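Local coordinates for AT-rich interactive domain-containing protein 4 (Arabidopsis thaliana, PDB 6LQF) that probably regulates transcription by binding DNA through its ARID domain and recognising the histone H3K4me3 mark, at residues C24-F29 with K94-T99; L51-D56 with S61-L66. All coordinates share one frame; numbering follows the deposited sequence.

Both contacts lie inside the ARID domain, the helical DNA-binding part of this cassette, with centres about 10 Å apart and on the same side of the chain's centre. Along the chain, contact 2 is nested within the long loop that contact 1 closes: helix 26-39 begins in 24-29, the hairpin of strands 58-59 and 62-63 and helix 66-74 follow, and 94-99 comes after helix 87-91. The two also touch. Backbone N of Arg96 probably hydrogen-bonds to Asp65 OD2 at 2.9 Å, and the amide of Asn97 reaches back to Arg63. A surface ion pair and a partly buried loop contact therefore share one framework, whose hairpin end meets the DNA backbone.

Contact 1: residues C24-F29 with K94-T99; sequences CSEEEF and KMRNHT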
ATOM      1  N   CYS A  24      -7.418  -0.764  12.345  1.00 28.89           N
ATOM      2  CA  CYS A  24      -6.296  -0.608  13.270  1.00 27.56           C
ATOM      3  C   CYS A  24      -5.808   0.838  13.293  1.00 25.90           C
ATOM      4  O   CYS A  24      -5.629   1.435  12.215  1.00 28.87           O
ATOM      5  CB  CYS A  24      -5.183  -1.545  12.829  1.00 21.90           C
ATOM      6  SG  CYS A  24      -3.760  -1.620  13.959  1.00 26.75           S
ATOM      7  N   SER A  25      -5.554   1.386  14.497  1.00 23.31           N
ATOM      8  CA  SER A  25      -5.046   2.742  14.588  1.00 24.65           C
ATOM      9  C   SER A  25      -3.559   2.747  14.291  1.00 19.43           C
ATOM     10  O   SER A  25      -2.890   1.712  14.363  1.00 20.96           O
ATOM     11  CB  SER A  25      -5.290   3.341  15.970  1.00 23.07           C
ATOM     12  OG  SER A  25      -4.453   2.717  16.944  1.00 25.80           O
ATOM     13  N   GLU A  26      -3.089   3.930  13.917  1.00 21.29           N
ATOM     14  CA  GLU A  26      -1.693   4.114  13.655  1.00 19.52           C
ATOM     15  C   GLU A  26      -0.843   3.769  14.861  1.00 20.04           C
ATOM     16  O   GLU A  26       0.187   3.112  14.711  1.00 20.77           O
ATOM     17  CB  GLU A  26      -1.403   5.546  13.185  1.00 21.20           C
ATOM     18  CG  GLU A  26       0.087   5.736  12.969  1.00 21.65           C
ATOM     19  CD  GLU A  26       0.454   7.047  12.316  1.00 28.78           C
ATOM     20  OE1 GLU A  26       1.668   7.367  12.214  1.00 31.78           O
ATOM     21  OE2 GLU A  26      -0.466   7.766  11.903  1.00 34.08           O
ATOM     22  N   GLU A  27      -1.261   4.159  16.053  1.00 20.04           N
ATOM     23  CA  GLU A  27      -0.408   3.889  17.215  1.00 22.37           C
ATOM     24  C   GLU A  27      -0.337   2.384  17.507  1.00 23.63           C
ATOM     25  O   GLU A  27       0.762   1.835  17.770  1.00 20.38           O
ATOM     26  CB  GLU A  27      -0.899   4.670  18.417  1.00 28.59           C
ATOM     27  CG  GLU A  27      -0.251   4.210  19.698  1.00 26.16           C
ATOM     28  CD  GLU A  27      -0.006   5.362  20.636  1.00 36.25           C
ATOM     29  OE1 GLU A  27       0.439   5.060  21.768  1.00 35.15           O
ATOM     30  OE2 GLU A  27      -0.258   6.541  20.238  1.00 32.47           O
ATOM     31  N   GLU A  28      -1.469   1.691  17.470  1.00 21.02           N
ATOM     32  CA  GLU A  28      -1.463   0.256  17.671  1.00 21.66           C
ATOM     33  C   GLU A  28      -0.610  -0.455  16.616  1.00 20.34           C
ATOM     34  O   GLU A  28       0.156  -1.359  16.944  1.00 20.03           O
ATOM     35  CB  GLU A  28      -2.883  -0.297  17.622  1.00 23.07           C
ATOM     36  CG  GLU A  28      -2.903  -1.784  17.896  1.00 28.94           C
ATOM     37  CD  GLU A  28      -4.304  -2.381  18.002  1.00 43.07           C
ATOM     38  OE1 GLU A  28      -5.295  -1.623  18.135  1.00 46.24           O
ATOM     39  OE2 GLU A  28      -4.393  -3.625  17.975  1.00 38.56           O
ATOM     40  N   PHE A  29      -0.721  -0.033  15.351  1.00 19.72           N
ATOM     41  CA  PHE A  29       0.119  -0.607  14.307  1.00 18.53           C
ATOM     42  C   PHE A  29       1.609  -0.396  14.586  1.00 16.84           C
ATOM     43  O   PHE A  29       2.383  -1.364  14.542  1.00 17.58           O
ATOM     44  CB  PHE A  29      -0.270   0.002  12.946  1.00 20.63           C
ATOM     45  CG  PHE A  29       0.638  -0.394  11.863  1.00 19.38           C
ATOM     46  CD1 PHE A  29       0.479  -1.637  11.241  1.00 20.49           C
ATOM     47  CD2 PHE A  29       1.649   0.451  11.433  1.00 19.38           C
ATOM     48  CE1 PHE A  29       1.384  -2.052  10.217  1.00 20.32           C
ATOM     49  CE2 PHE A  29       2.529   0.027  10.375  1.00 19.67           C
ATOM     50  CZ  PHE A  29       2.371  -1.206   9.795  1.00 17.59           C
ATOM     51  N   LYS A  94      -0.252   9.215  -0.611  1.00 16.74           N
ATOM     52  CA  LYS A  94      -1.102   8.967   0.553  1.00 17.03           C
ATOM     53  C   LYS A  94      -0.339   9.080   1.852  1.00 19.38           C
ATOM     54  O   LYS A  94      -0.913   8.889   2.948  1.00 21.36           O
ATOM     55  CB  LYS A  94      -1.691   7.569   0.509  1.00 22.30           C
ATOM     56  CG  LYS A  94      -2.595   7.275  -0.659  1.00 24.66           C
ATOM     57  CD  LYS A  94      -3.763   8.227  -0.653  1.00 24.08           C
ATOM     58  CE  LYS A  94      -4.731   7.876   0.445  1.00 28.19           C
ATOM     59  NZ  LYS A  94      -5.282   6.524   0.224  1.00 37.33           N
ATOM     60  N   MET A  95       0.980   9.269   1.756  1.00 18.67           N
ATOM     61  CA  MET A  95       1.805   9.413   2.951  1.00 16.14           C
ATOM     62  C   MET A  95       1.925  10.820   3.442  1.00 15.53           C
ATOM     63  O   MET A  95       1.863  11.757   2.649  1.00 18.06           O
ATOM     64  CB  MET A  95       3.211   8.894   2.672  1.00 16.11           C
ATOM     65  CG  MET A  95       3.180   7.444   2.313  1.00 16.62           C
ATOM     66  SD  MET A  95       4.758   6.735   1.747  1.00 17.91           S
ATOM     67  CE  MET A  95       5.785   6.945   3.247  1.00 17.95           C
ATOM     68  N   ARG A  96       2.148  10.974   4.749  1.00 16.60           N
ATOM     69  CA  ARG A  96       2.364  12.335   5.286  1.00 19.54           C
ATOM     70  C   ARG A  96       3.568  13.015   4.648  1.00 19.08           C
ATOM     71  O   ARG A  96       3.635  14.273   4.644  1.00 23.15           O
ATOM     72  CB  ARG A  96       2.576  12.321   6.808  1.00 18.84           C
ATOM     73  CG  ARG A  96       1.353  11.967   7.557  1.00 20.75           C
ATOM     74  CD  ARG A  96       1.639  12.273   9.055  1.00 20.46           C
ATOM     75  NE  ARG A  96       2.547  11.318   9.669  1.00 22.37           N
ATOM     76  CZ  ARG A  96       2.117  10.231  10.303  1.00 25.65           C
ATOM     77  NH1 ARG A  96       0.815   9.978  10.360  1.00 27.15           N
ATOM     78  NH2 ARG A  96       2.962   9.384  10.855  1.00 27.97           N
ATOM     79  N   ASN A  97       4.493  12.218   4.090  1.00 16.74           N
ATOM     80  CA  ASN A  97       5.719  12.752   3.497  1.00 17.92           C
ATOM     81  C   ASN A  97       5.481  13.459   2.170  1.00 20.14           C
ATOM     82  O   ASN A  97       6.360  14.180   1.685  1.00 20.78           O
ATOM     83  CB  ASN A  97       6.726  11.614   3.333  1.00 17.19           C
ATOM     84  CG  ASN A  97       6.917  10.879   4.613  1.00 19.09           C
ATOM     85  OD1 ASN A  97       6.189   9.947   4.929  1.00 18.54           O
ATOM     86  ND2 ASN A  97       7.869  11.352   5.420  1.00 17.03           N
ATOM     87  N   HIS A  98       4.311  13.251   1.552  1.00 19.10           N
ATOM     88  CA  HIS A  98       4.033  13.922   0.310  1.00 18.67           C
ATOM     89  C   HIS A  98       3.882  15.426   0.453  1.00 23.40           C
ATOM     90  O   HIS A  98       3.254  15.904   1.413  1.00 24.12           O
ATOM     91  CB  HIS A  98       2.739  13.337  -0.277  1.00 20.56           C
ATOM     92  CG  HIS A  98       2.284  14.018  -1.523  1.00 25.08           C
ATOM     93  ND1 HIS A  98       2.825  13.769  -2.767  1.00 27.12           N
ATOM     94  CD2 HIS A  98       1.299  14.928  -1.706  1.00 24.99           C
ATOM     95  CE1 HIS A  98       2.174  14.480  -3.678  1.00 22.62           C
ATOM     96  NE2 HIS A  98       1.254  15.197  -3.058  1.00 29.92           N
ATOM     97  N   THR A  99       4.446  16.171  -0.491  1.00 23.94           N
ATOM     98  CA  THR A  99       4.086  17.573  -0.694  1.00 26.55           C
ATOM     99  C   THR A  99       3.736  17.778  -2.170  1.00 32.23           C
ATOM    100  O   THR A  99       4.223  17.046  -3.042  1.00 29.76           O
ATOM    101  CB  THR A  99       5.240  18.558  -0.254  1.00 29.81           C
ATOM    102  OG1 THR A  99       6.460  18.231  -0.938  1.00 31.55           O
ATOM    103  CG2 THR A  99       5.480  18.489   1.252  1.00 29.58           C
TER
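Glu26 and Arg96 meet in a bidentate, end-on salt bridge that joins the start of helix 26-39 to the loop between helices 87-91 and 107-118 of the ARID domain. The evidence is in the angles. The carboxylate and guanidinium planes lie 4° apart, so the two flat groups face each other edge to edge in nearly one plane. Arg96 NH2 gives a hydrogen to Glu26 OE1 at 2.8 Å, and Arg96 NH1 gives one to Glu26 OE2 at 3.0 Å with an N-H...O angle of 169°. Each oxygen accepts through its syn lone pair, and the double grip restrains rotation of both groups.

The side chains come from opposite directions, and the backbones stand well apart, with the CA atoms of Glu26 and Arg96 12.4 Å from each other. Glu26 spans its share fully stretched, with CG anti to the backbone N (chi1 178°), whereas Arg96 bends at its third torsion to bring its two terminal nitrogens level with the acid.

The close fit is confined to these charged ends. Only 83 Å² is buried between the segments, and Arg96 is exposed, so this is a surface bridge rather than a packed interface. The apolar packing nearby involves other partners: Glu26 also touches Phe67 of helix 66-74, and buried Met95 packs on Leu64 and Leu69. Both bases are locally braced. The loop makes a type I turn from Met95 to His98, closed by His98 N to Met95 O, while buried Asn97 is hydrogen-bonded to Leu59, Arg63 and Asp65. On the helix side, Ser25 is the N-cap, one residue before Glu26, and its OG accepts from Glu28 N at 3.2 Å.

Contact 2: residues L51-D56 with S61-L66; sequences LAEFPD and SKRLDL. With nucleotides of chain C.
The guanidinium of Arg63 lies against the 51-56 segment, with Ala52 O over one face, 3.6 Å above its plane, and Pro55 O and a water at its edge. The Arg63 chain runs extended through CG and CD, then bends at its third torsion (chi3 -46°), which brings that face to Ala52 O. Arg63 NH1 donates to Pro55 O at 3.0 Å; the bond stays near the guanidinium plane but meets the carbonyl 41° above its own plane. On the Phe54 ring, one face carries Pro55 CB near the rim, and Leu66 CD1 comes within 3.6 Å of Phe54 CE2, the two side chains crossing at about a right angle.

Pro55, preceded by a cis peptide bond, links the polar and apolar parts: its CG lies against Leu66 CD1 at 3.8 Å and packs on Leu64 CB. Replacing Pro55 with alanine removes ring carbons, which would probably open a gap beside Leu64 and Leu66 and make the cis peptide much less favourable.

Ser61 N donates to OP1 of nucleotide DA4 of chain C at 2.8 Å, a sequence-independent phosphate contact. The 51-56 segment leads into the hairpin of strands 58-59 and 62-63, while Phe54 touches Met34 of helix 26-39 and Phe54, Pro55 and Leu66 all pack on Tyr118 of helix 107-118.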
ATOM      1  N   LEU A  51       7.877   5.079  21.046  1.00 27.27           N
ATOM      2  CA  LEU A  51       7.135   5.259  19.818  1.00 23.43           C
ATOM      3  C   LEU A  51       7.349   6.666  19.229  1.00 24.11           C
ATOM      4  O   LEU A  51       7.434   6.834  18.030  1.00 23.65           O
ATOM      5  CB  LEU A  51       5.672   4.993  20.089  1.00 25.19           C
ATOM      6  CG  LEU A  51       4.769   5.455  18.979  1.00 27.30           C
ATOM      7  CD1 LEU A  51       4.989   4.501  17.852  1.00 28.27           C
ATOM      8  CD2 LEU A  51       3.356   5.364  19.478  1.00 31.13           C
ATOM      9  N   ALA A  52       7.524   7.666  20.068  1.00 25.57           N
ATOM     10  CA  ALA A  52       7.736   9.033  19.589  1.00 27.65           C
ATOM     11  C   ALA A  52       8.929   9.215  18.663  1.00 28.08           C
ATOM     12  O   ALA A  52       8.903  10.112  17.789  1.00 30.91           O
ATOM     13  CB  ALA A  52       7.873   9.987  20.809  1.00 29.48           C
ATOM     14  N   GLU A  53       9.958   8.370  18.852  1.00 23.18           N
ATOM     15  CA  GLU A  53      11.190   8.404  18.060  1.00 25.94           C
ATOM     16  C   GLU A  53      11.284   7.373  16.902  1.00 22.02           C
ATOM     17  O   GLU A  53      12.346   7.248  16.266  1.00 22.89           O
ATOM     18  CB  GLU A  53      12.395   8.165  18.965  1.00 31.13           C
ATOM     19  CG  GLU A  53      12.429   9.060  20.217  1.00 46.81           C
ATOM     20  CD  GLU A  53      12.874  10.497  19.930  1.00 64.00           C
ATOM     21  OE1 GLU A  53      12.720  11.353  20.831  1.00 69.91           O
ATOM     22  OE2 GLU A  53      13.377  10.773  18.819  1.00 70.39           O
ATOM     23  N   PHE A  54      10.218   6.609  16.679  1.00 20.83           N
ATOM     24  CA  PHE A  54      10.233   5.518  15.677  1.00 17.35           C
ATOM     25  C   PHE A  54       9.434   5.905  14.451  1.00 19.36           C
ATOM     26  O   PHE A  54       8.285   6.371  14.611  1.00 21.19           O
ATOM     27  CB  PHE A  54       9.643   4.259  16.292  1.00 20.13           C
ATOM     28  CG  PHE A  54       9.513   3.134  15.321  1.00 21.47           C
ATOM     29  CD1 PHE A  54      10.601   2.372  14.986  1.00 20.29           C
ATOM     30  CD2 PHE A  54       8.304   2.864  14.744  1.00 20.28           C
ATOM     31  CE1 PHE A  54      10.504   1.347  14.068  1.00 20.04           C
ATOM     32  CE2 PHE A  54       8.160   1.849  13.812  1.00 19.68           C
ATOM     33  CZ  PHE A  54       9.318   1.068  13.469  1.00 18.77           C
ATOM     34  N   PRO A  55       9.948   5.680  13.239  1.00 19.04           N
ATOM     35  CA  PRO A  55      11.320   5.217  12.927  1.00 17.77           C
ATOM     36  C   PRO A  55      12.287   6.378  12.850  1.00 19.15           C
ATOM     37  O   PRO A  55      11.872   7.508  12.774  1.00 19.25           O
ATOM     38  CB  PRO A  55      11.162   4.586  11.548  1.00 15.08           C
ATOM     39  CG  PRO A  55      10.139   5.487  10.882  1.00 19.56           C
ATOM     40  CD  PRO A  55       9.135   5.806  12.012  1.00 20.85           C
ATOM     41  N   ASP A  56      13.587   6.093  12.887  1.00 17.87           N
ATOM     42  CA  ASP A  56      14.607   7.112  12.682  1.00 20.97           C
ATOM     43  C   ASP A  56      14.976   7.210  11.229  1.00 26.73           C
ATOM     44  O   ASP A  56      16.076   6.827  10.811  1.00 28.59           O
ATOM     45  CB  ASP A  56      15.842   6.745  13.502  1.00 24.52           C
ATOM     46  CG  ASP A  56      16.886   7.834  13.522  1.00 51.53           C
ATOM     47  OD1 ASP A  56      16.605   8.975  13.097  1.00 53.18           O
ATOM     48  OD2 ASP A  56      18.003   7.538  13.997  1.00 56.55           O
ATOM     49  N   SER A  61      11.814  15.559   4.241  1.00 19.31           N
ATOM     50  CA  SER A  61      11.920  16.379   5.474  1.00 21.02           C
ATOM     51  C   SER A  61      10.931  16.065   6.572  1.00 24.95           C
ATOM     52  O   SER A  61      10.792  16.896   7.492  1.00 27.55           O
ATOM     53  CB  SER A  61      11.739  17.871   5.120  1.00 27.36           C
ATOM     54  OG  SER A  61      12.702  18.294   4.159  1.00 36.04           O
ATOM     55  N   LYS A  62      10.186  14.963   6.493  1.00 20.65           N
ATOM     56  CA  LYS A  62       9.321  14.543   7.578  1.00 18.77           C
ATOM     57  C   LYS A  62       9.663  13.121   7.979  1.00 17.53           C
ATOM     58  O   LYS A  62      10.208  12.357   7.166  1.00 18.72           O
ATOM     59  CB  LYS A  62       7.839  14.663   7.192  1.00 20.13           C
ATOM     60  CG  LYS A  62       7.421  16.116   7.011  1.00 26.00           C
ATOM     61  CD  LYS A  62       5.946  16.206   6.653  1.00 32.11           C
ATOM     62  CE  LYS A  62       5.541  17.675   6.631  1.00 44.80           C
ATOM     63  NZ  LYS A  62       4.118  17.845   6.242  1.00 55.62           N
ATOM     64  N   ARG A  63       9.358  12.739   9.216  1.00 16.96           N
ATOM     65  CA  ARG A  63       9.607  11.343   9.635  1.00 17.42           C
ATOM     66  C   ARG A  63       8.862  10.376   8.718  1.00 15.98           C
ATOM     67  O   ARG A  63       7.740  10.639   8.329  1.00 18.31           O
ATOM     68  CB  ARG A  63       9.168  11.125  11.096  1.00 19.48           C
ATOM     69  CG  ARG A  63       9.572   9.734  11.640  1.00 20.26           C
ATOM     70  CD  ARG A  63       9.175   9.612  13.146  1.00 22.26           C
ATOM     71  NE  ARG A  63       9.532  10.781  13.978  1.00 24.32           N
ATOM     72  CZ  ARG A  63      10.696  10.880  14.615  1.00 24.40           C
ATOM     73  NH1 ARG A  63      11.618   9.917  14.581  1.00 25.21           N
ATOM     74  NH2 ARG A  63      10.954  11.942  15.343  1.00 29.03           N
ATOM     75  N   LEU A  64       9.493   9.277   8.330  1.00 16.60           N
ATOM     76  CA  LEU A  64       8.859   8.325   7.425  1.00 17.04           C
ATOM     77  C   LEU A  64       7.524   7.782   7.963  1.00 19.07           C
ATOM     78  O   LEU A  64       7.487   7.299   9.101  1.00 20.08           O
ATOM     79  CB  LEU A  64       9.854   7.196   7.210  1.00 15.70           C
ATOM     80  CG  LEU A  64       9.347   6.078   6.312  1.00 19.63           C
ATOM     81  CD1 LEU A  64       9.185   6.588   4.889  1.00 21.78           C
ATOM     82  CD2 LEU A  64      10.359   4.949   6.402  1.00 22.19           C
ATOM     83  N   ASP A  65       6.462   7.866   7.152  1.00 18.09           N
ATOM     84  CA  ASP A  65       5.099   7.439   7.535  1.00 20.77           C
ATOM     85  C   ASP A  65       4.858   5.963   7.196  1.00 16.97           C
ATOM     86  O   ASP A  65       4.319   5.611   6.107  1.00 18.65           O
ATOM     87  CB  ASP A  65       4.078   8.339   6.808  1.00 18.27           C
ATOM     88  CG  ASP A  65       2.625   7.952   7.054  1.00 18.87           C
ATOM     89  OD1 ASP A  65       2.324   7.037   7.854  1.00 20.78           O
ATOM     90  OD2 ASP A  65       1.765   8.628   6.425  1.00 21.55           O
ATOM     91  N   LEU A  66       5.267   5.092   8.090  1.00 17.48           N
ATOM     92  CA  LEU A  66       5.214   3.641   7.826  1.00 16.98           C
ATOM     93  C   LEU A  66       3.806   3.106   7.768  1.00 17.28           C
ATOM     94  O   LEU A  66       3.532   2.126   7.046  1.00 18.23           O
ATOM     95  CB  LEU A  66       5.983   2.862   8.913  1.00 18.15           C
ATOM     96  CG  LEU A  66       7.461   3.028   8.921  1.00 18.21           C
ATOM     97  CD1 LEU A  66       7.988   2.438  10.225  1.00 22.49           C
ATOM     98  CD2 LEU A  66       8.031   2.225   7.759  1.00 19.74           C
TER
ATOM     99  P    DA C   4      14.894  13.882   2.292  1.00 25.22           P
ATOM    100  OP1  DA C   4      14.258  14.758   3.205  1.00 26.85           O
ATOM    101  OP2  DA C   4      14.180  12.770   1.732  1.00 22.95           O
ATOM    102  O5'  DA C   4      15.385  14.713   1.044  1.00 28.31           O
ATOM    103  C5'  DA C   4      16.130  15.906   1.235  1.00 37.09           C
ATOM    104  C4'  DA C   4      16.553  16.500  -0.089  1.00 45.61           C
ATOM    105  O4'  DA C   4      17.599  15.715  -0.682  1.00 43.21           O
ATOM    106  C3'  DA C   4      15.471  16.629  -1.151  1.00 44.50           C
ATOM    107  O3'  DA C   4      15.774  17.853  -1.802  1.00 46.83           O
ATOM    108  C2'  DA C   4      15.739  15.457  -2.069  1.00 36.45           C
ATOM    109  C1'  DA C   4      17.234  15.323  -1.991  1.00 38.32           C
ATOM    110  N9   DA C   4      17.767  13.991  -2.185  1.00 34.83           N
ATOM    111  C8   DA C   4      17.267  12.804  -1.729  1.00 36.56           C
ATOM    112  N7   DA C   4      18.037  11.779  -1.970  1.00 33.93           N
ATOM    113  C5   DA C   4      19.124  12.329  -2.626  1.00 26.38           C
ATOM    114  C6   DA C   4      20.279  11.766  -3.167  1.00 24.92           C
ATOM    115  N6   DA C   4      20.558  10.467  -3.118  1.00 26.70           N
ATOM    116  N1   DA C   4      21.165  12.595  -3.752  1.00 29.62           N
ATOM    117  C2   DA C   4      20.880  13.896  -3.811  1.00 28.05           C
ATOM    118  N3   DA C   4      19.832  14.545  -3.338  1.00 30.21           N
ATOM    119  C4   DA C   4      18.980  13.696  -2.745  1.00 32.06           C
TER
HETATM  120  O   HOH W   1      14.407   8.671  15.928  1.00 41.89           O